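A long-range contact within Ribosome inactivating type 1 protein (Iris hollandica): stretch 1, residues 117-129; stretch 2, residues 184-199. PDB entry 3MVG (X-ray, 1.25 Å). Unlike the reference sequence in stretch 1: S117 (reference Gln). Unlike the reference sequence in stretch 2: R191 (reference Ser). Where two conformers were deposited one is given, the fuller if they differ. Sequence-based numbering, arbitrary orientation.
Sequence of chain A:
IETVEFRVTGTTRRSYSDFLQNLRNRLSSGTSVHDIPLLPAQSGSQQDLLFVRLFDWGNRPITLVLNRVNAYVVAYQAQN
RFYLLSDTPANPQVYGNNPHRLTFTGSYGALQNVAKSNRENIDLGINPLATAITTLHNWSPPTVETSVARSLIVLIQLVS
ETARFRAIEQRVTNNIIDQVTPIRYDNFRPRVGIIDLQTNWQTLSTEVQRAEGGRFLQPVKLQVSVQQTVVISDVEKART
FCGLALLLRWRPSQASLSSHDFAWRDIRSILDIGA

Stretch 1 (117-129) SNRENIDLGINPL
Stretch 2 (184-199) RYDNFRPRVGIIDLQT

The two stretches run antiparallel. CA atoms pair as E120 with P190 (5.5 Å), D123 with R189 (4.9 Å), G125 with N187 (4.8 Å) and I126 with Y185 (6.1 Å), so one chain ascends as the other descends. Stretch 1 begins extended (S117 phi/psi -158/131, N118 -76/147), makes a short 3-10 segment at R119 and E120 (-68/-15, -60/-20), and straightens through I122 (-118/118), D123 (-60/137) and L124 (-120/138). G125, at 164/-175, is the N-cap position of the helix starting at I126. Stretch 2 leaves a strand at R184 and Y185 (-109/148, -125/106), stays extended from D186 to R191, with F188 at -138/164 and P190 at -64/133, and becomes helical from V192; R191 is at that helix's N-cap position.

A single antiparallel bridge joins L124 and F188, whose CA atoms lie 5.5 Å apart. Both bonds are short and nearly straight: L124 N to F188 O is 2.8 Å (165°) and F188 N to L124 O 3.0 Å (164°). L124 O also receives a CA-H...O contact from N187 CA at 3.3 Å (137°). Beyond the bridge, water takes over the backbone link. Water 4 donates to L124 O (2.8 Å) and D186 O (2.7 Å); water 5 accepts from I126 N (2.9 Å) and donates to D186 O (2.9 Å). At the other end, water 1 donates to E120 O (2.8 Å) and P190 O (2.9 Å).

G125 allows close packing: an ideal CB there would lie 2.4 Å from N187 OD1 and 2.8 Å from D186 O, both clashes. N187 (chi1 m, -70°) points toward stretch 1, and its OD1 lies 3.1 Å from P128 CD. Water 6 accepts from N127 N (2.9 Å) and donates to N187 OD1 (2.7 Å).

The charged pair is D123 (chi1 m, chi2 -14°) with R189 (m, t, t, chi4 -166°). R189 NE donates to D123 OD1 at 2.8 Å and 156°, within a salt bridge, with the carboxylate oxygen near the guanidinium plane. N121 O lies over one guanidinium face, 3.2 Å from R189 CZ, while water 2 joins R189 NH1 to N121 OD1, 2.8 Å from each.

R119 (p, t, t, chi4 -82°) reaches the second helix. Its NE and NH1 both donate to Q198 OE1, at 2.9 Å (146°) and 2.8 Å (145°), a bifurcated arrangement at the guanidinium edge; Q198 is m, t with chi3 -4°. Over one face lies I195 CG2, 3.3 Å from R119 NH1. I195 (m, t) also brings CD1 to 3.3 Å from E120 CG.

Apolar packing flanks the bridge. L124 (m, t) sets CB over one face of the F188 ring (chi1 p), 4.1 Å from F188 CZ, and CD1 3.8 Å from P190 CD. I126 (m, m) places CG2 4.1 Å from the Y185 ring centroid, 14° off the normal, a CH-pi contact; Y185 is m, with chi2 104°.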

# COMPACT_ATOMS: atom_id res chain seq x y z
N SER A 117 5.91 -24.38 -13.83
CA SER A 117 6.59 -23.34 -13.08
C SER A 117 5.78 -22.99 -11.84
O SER A 117 4.57 -22.77 -11.94
CB SER A 117 6.74 -22.09 -13.95
OG SER A 117 7.10 -22.44 -15.28
N ASN A 118 6.43 -22.95 -10.68
CA ASN A 118 5.79 -22.42 -9.50
C ASN A 118 5.77 -20.89 -9.59
O ASN A 118 6.67 -20.28 -10.15
CB ASN A 118 6.56 -22.92 -8.28
CG ASN A 118 6.54 -21.96 -7.13
OD1 ASN A 118 5.50 -21.71 -6.52
ND2 ASN A 118 7.70 -21.44 -6.80
N ARG A 119 4.72 -20.27 -9.04
CA ARG A 119 4.60 -18.82 -9.15
C ARG A 119 5.67 -18.04 -8.37
O ARG A 119 5.89 -16.86 -8.65
CB ARG A 119 3.18 -18.35 -8.86
CG ARG A 119 2.73 -18.43 -7.42
CD ARG A 119 1.23 -18.35 -7.41
NE ARG A 119 0.61 -18.31 -6.09
CZ ARG A 119 0.38 -19.37 -5.32
NH1 ARG A 119 -0.23 -19.20 -4.15
NH2 ARG A 119 0.76 -20.58 -5.70
N GLU A 120 6.37 -18.70 -7.45
CA GLU A 120 7.54 -18.10 -6.80
C GLU A 120 8.62 -17.74 -7.82
O GLU A 120 9.49 -16.92 -7.53
CB GLU A 120 8.14 -19.03 -5.74
CG GLU A 120 7.38 -19.08 -4.43
CD GLU A 120 7.94 -20.08 -3.44
OE1 GLU A 120 9.18 -20.10 -3.23
OE2 GLU A 120 7.14 -20.84 -2.85
N ASN A 121 8.55 -18.35 -9.00
CA ASN A 121 9.56 -18.15 -10.04
C ASN A 121 9.06 -17.37 -11.27
O ASN A 121 9.69 -17.37 -12.32
CB ASN A 121 10.16 -19.50 -10.46
CG ASN A 121 10.74 -20.26 -9.28
OD1 ASN A 121 11.43 -19.69 -8.44
ND2 ASN A 121 10.44 -21.55 -9.20
N ILE A 122 7.92 -16.69 -11.10
CA ILE A 122 7.29 -15.94 -12.19
C ILE A 122 7.24 -14.45 -11.84
O ILE A 122 6.62 -14.06 -10.84
CB ILE A 122 5.87 -16.48 -12.49
CG1 ILE A 122 5.97 -17.91 -13.05
CG2 ILE A 122 5.11 -15.54 -13.44
CD1 ILE A 122 4.64 -18.64 -13.18
N ASP A 123 7.91 -13.63 -12.65
CA ASP A 123 7.95 -12.18 -12.45
C ASP A 123 6.55 -11.57 -12.51
O ASP A 123 5.75 -11.93 -13.37
CB ASP A 123 8.79 -11.48 -13.52
CG ASP A 123 10.29 -11.67 -13.34
OD1 ASP A 123 10.73 -12.10 -12.27
OD2 ASP A 123 11.03 -11.35 -14.29
N LEU A 124 6.29 -10.65 -11.58
CA LEU A 124 5.07 -9.85 -11.57
C LEU A 124 5.41 -8.38 -11.68
O LEU A 124 6.33 -7.88 -11.03
CB LEU A 124 4.29 -10.10 -10.28
CG LEU A 124 3.82 -11.54 -10.04
CD1 LEU A 124 3.11 -11.62 -8.70
CD2 LEU A 124 2.89 -12.04 -11.15
N GLY A 125 4.63 -7.67 -12.49
CA GLY A 125 4.82 -6.24 -12.73
C GLY A 125 4.04 -5.88 -13.97
O GLY A 125 3.34 -6.73 -14.53
N ILE A 126 4.17 -4.64 -14.41
CA ILE A 126 3.42 -4.18 -15.58
C ILE A 126 3.88 -4.84 -16.88
O ILE A 126 3.06 -5.17 -17.72
CB ILE A 126 3.35 -2.62 -15.63
CG1 ILE A 126 2.69 -2.07 -14.35
CG2 ILE A 126 2.66 -2.11 -16.90
CD1 ILE A 126 1.31 -2.63 -14.03
N ASN A 127 5.18 -5.06 -17.04
CA ASN A 127 5.63 -5.78 -18.23
C ASN A 127 5.13 -7.24 -18.27
O ASN A 127 4.61 -7.66 -19.29
CB ASN A 127 7.13 -5.67 -18.45
CG ASN A 127 7.53 -4.35 -19.09
OD1 ASN A 127 7.01 -3.98 -20.15
ND2 ASN A 127 8.45 -3.63 -18.46
N PRO A 128 5.24 -7.99 -17.15
CA PRO A 128 4.61 -9.32 -17.14
C PRO A 128 3.12 -9.29 -17.40
O PRO A 128 2.60 -10.17 -18.08
CB PRO A 128 4.93 -9.84 -15.73
CG PRO A 128 6.25 -9.21 -15.43
CD PRO A 128 6.17 -7.82 -16.02
N LEU A 129 2.43 -8.27 -16.88
CA LEU A 129 1.00 -8.11 -17.11
C LEU A 129 0.70 -7.95 -18.61
O LEU A 129 -0.16 -8.64 -19.16
CB LEU A 129 0.47 -6.91 -16.30
CG LEU A 129 -1.00 -6.90 -15.89
CD1 LEU A 129 -1.27 -5.81 -14.87
CD2 LEU A 129 -1.91 -6.74 -17.09
N ARG A 184 9.20 3.94 -15.42
CA ARG A 184 9.82 2.62 -15.38
C ARG A 184 8.96 1.64 -14.61
O ARG A 184 8.27 2.01 -13.66
CB ARG A 184 11.23 2.69 -14.78
CG ARG A 184 12.18 3.55 -15.61
CD ARG A 184 13.65 3.28 -15.29
NE ARG A 184 14.05 3.82 -14.00
CZ ARG A 184 14.57 5.03 -13.82
NH1 ARG A 184 14.91 5.43 -12.60
NH2 ARG A 184 14.75 5.85 -14.85
N TYR A 185 9.02 0.37 -15.03
CA TYR A 185 8.23 -0.69 -14.41
C TYR A 185 9.10 -1.83 -13.95
O TYR A 185 9.60 -2.61 -14.77
CB TYR A 185 7.19 -1.21 -15.41
CG TYR A 185 6.26 -0.14 -15.91
CD1 TYR A 185 6.41 0.41 -17.18
CD2 TYR A 185 5.25 0.35 -15.09
CE1 TYR A 185 5.57 1.41 -17.63
CE2 TYR A 185 4.40 1.34 -15.53
CZ TYR A 185 4.57 1.88 -16.80
OH TYR A 185 3.73 2.87 -17.24
N ASP A 186 9.29 -1.95 -12.65
CA ASP A 186 10.14 -2.99 -12.10
C ASP A 186 9.33 -4.24 -11.76
O ASP A 186 8.11 -4.17 -11.62
CB ASP A 186 10.85 -2.49 -10.84
CG ASP A 186 11.80 -1.34 -11.11
OD1 ASP A 186 12.28 -1.18 -12.26
OD2 ASP A 186 12.09 -0.59 -10.15
N ASN A 187 10.03 -5.36 -11.62
CA ASN A 187 9.41 -6.64 -11.33
C ASN A 187 9.77 -7.14 -9.95
O ASN A 187 10.81 -6.77 -9.40
CB ASN A 187 9.87 -7.67 -12.35
CG ASN A 187 9.28 -7.43 -13.72
OD1 ASN A 187 8.19 -6.89 -13.85
ND2 ASN A 187 10.01 -7.82 -14.75
N PHE A 188 8.89 -7.96 -9.39
CA PHE A 188 9.20 -8.73 -8.20
C PHE A 188 8.62 -10.13 -8.41
O PHE A 188 7.80 -10.34 -9.30
CB PHE A 188 8.64 -8.06 -6.93
CG PHE A 188 7.14 -8.15 -6.80
CD1 PHE A 188 6.32 -7.22 -7.42
CD2 PHE A 188 6.54 -9.17 -6.05
CE1 PHE A 188 4.93 -7.29 -7.31
CE2 PHE A 188 5.16 -9.25 -5.93
CZ PHE A 188 4.36 -8.32 -6.56
N ARG A 189 9.07 -11.08 -7.60
CA ARG A 189 8.46 -12.40 -7.56
C ARG A 189 7.83 -12.58 -6.19
O ARG A 189 8.43 -12.19 -5.19
CB ARG A 189 9.49 -13.48 -7.85
CG ARG A 189 9.96 -13.45 -9.28
CD ARG A 189 11.10 -14.39 -9.54
NE ARG A 189 11.39 -14.47 -10.97
CZ ARG A 189 12.15 -15.40 -11.53
NH1 ARG A 189 12.71 -16.35 -10.79
NH2 ARG A 189 12.34 -15.38 -12.84
N PRO A 190 6.61 -13.16 -6.14
CA PRO A 190 5.91 -13.24 -4.86
C PRO A 190 6.68 -14.11 -3.88
O PRO A 190 7.14 -15.19 -4.23
CB PRO A 190 4.57 -13.87 -5.23
CG PRO A 190 4.83 -14.63 -6.47
CD PRO A 190 5.85 -13.81 -7.22
N ARG A 191 6.81 -13.59 -2.66
CA ARG A 191 7.53 -14.24 -1.59
C ARG A 191 6.67 -15.36 -0.98
O ARG A 191 5.47 -15.45 -1.26
CB ARG A 191 7.92 -13.19 -0.53
CG ARG A 191 6.72 -12.56 0.14
CD ARG A 191 7.03 -11.36 1.03
NE ARG A 191 6.97 -10.10 0.31
CZ ARG A 191 8.02 -9.45 -0.18
NH1 ARG A 191 9.24 -9.95 -0.04
NH2 ARG A 191 7.85 -8.31 -0.82
N VAL A 192 7.28 -16.21 -0.15
CA VAL A 192 6.55 -17.20 0.65
C VAL A 192 5.42 -16.52 1.44
O VAL A 192 4.34 -17.10 1.64
CB VAL A 192 7.54 -17.97 1.57
CG1 VAL A 192 6.82 -18.71 2.69
CG2 VAL A 192 8.40 -18.93 0.74
N GLY A 193 5.68 -15.29 1.86
CA GLY A 193 4.70 -14.48 2.58
C GLY A 193 3.48 -14.16 1.74
O GLY A 193 2.35 -14.30 2.21
N ILE A 194 3.70 -13.72 0.51
CA ILE A 194 2.60 -13.36 -0.39
C ILE A 194 1.78 -14.60 -0.73
O ILE A 194 0.56 -14.56 -0.75
CB ILE A 194 3.12 -12.73 -1.69
CG1 ILE A 194 3.57 -11.29 -1.44
CG2 ILE A 194 2.03 -12.76 -2.76
CD1 ILE A 194 4.05 -10.59 -2.69
N ILE A 195 2.47 -15.70 -0.98
CA ILE A 195 1.81 -16.95 -1.32
C ILE A 195 0.93 -17.47 -0.17
O ILE A 195 -0.18 -17.96 -0.40
CB ILE A 195 2.82 -18.01 -1.78
CG1 ILE A 195 3.43 -17.59 -3.11
CG2 ILE A 195 2.17 -19.37 -1.91
CD1 ILE A 195 4.18 -18.70 -3.80
N ASP A 196 1.43 -17.36 1.06
CA ASP A 196 0.68 -17.80 2.23
C ASP A 196 -0.52 -16.90 2.48
O ASP A 196 -1.57 -17.37 2.92
CB ASP A 196 1.57 -17.90 3.46
CG ASP A 196 1.04 -18.89 4.47
OD1 ASP A 196 1.17 -18.61 5.67
OD2 ASP A 196 0.49 -19.93 4.06
N LEU A 197 -0.37 -15.62 2.18
CA LEU A 197 -1.48 -14.71 2.27
C LEU A 197 -2.61 -15.13 1.32
O LEU A 197 -3.77 -15.29 1.72
CB LEU A 197 -0.99 -13.30 1.98
CG LEU A 197 -1.94 -12.16 2.28
CD1 LEU A 197 -2.30 -12.12 3.77
CD2 LEU A 197 -1.30 -10.86 1.84
N GLN A 198 -2.24 -15.39 0.06
CA GLN A 198 -3.20 -15.85 -0.95
C GLN A 198 -3.92 -17.12 -0.49
O GLN A 198 -5.14 -17.22 -0.62
CB GLN A 198 -2.49 -16.13 -2.28
CG GLN A 198 -1.89 -14.90 -2.94
CD GLN A 198 -1.01 -15.26 -4.12
OE1 GLN A 198 -0.78 -16.43 -4.42
NE2 GLN A 198 -0.50 -14.25 -4.81
N THR A 199 -3.16 -18.07 0.06
CA THR A 199 -3.70 -19.35 0.54
C THR A 199 -4.73 -19.18 1.66
O THR A 199 -5.63 -20.00 1.82
CB THR A 199 -2.54 -20.26 1.03
OG1 THR A 199 -1.57 -20.42 -0.01
CG2 THR A 199 -3.03 -21.63 1.50
O HOH W 1 9.84 -15.79 -5.03
O HOH W 2 12.73 -17.18 -8.16
O HOH W 3 9.74 -14.67 -14.67
O HOH W 4 6.32 -5.28 -9.89
O HOH W 5 5.84 -2.91 -12.87
O HOH W 6 7.42 -4.73 -15.22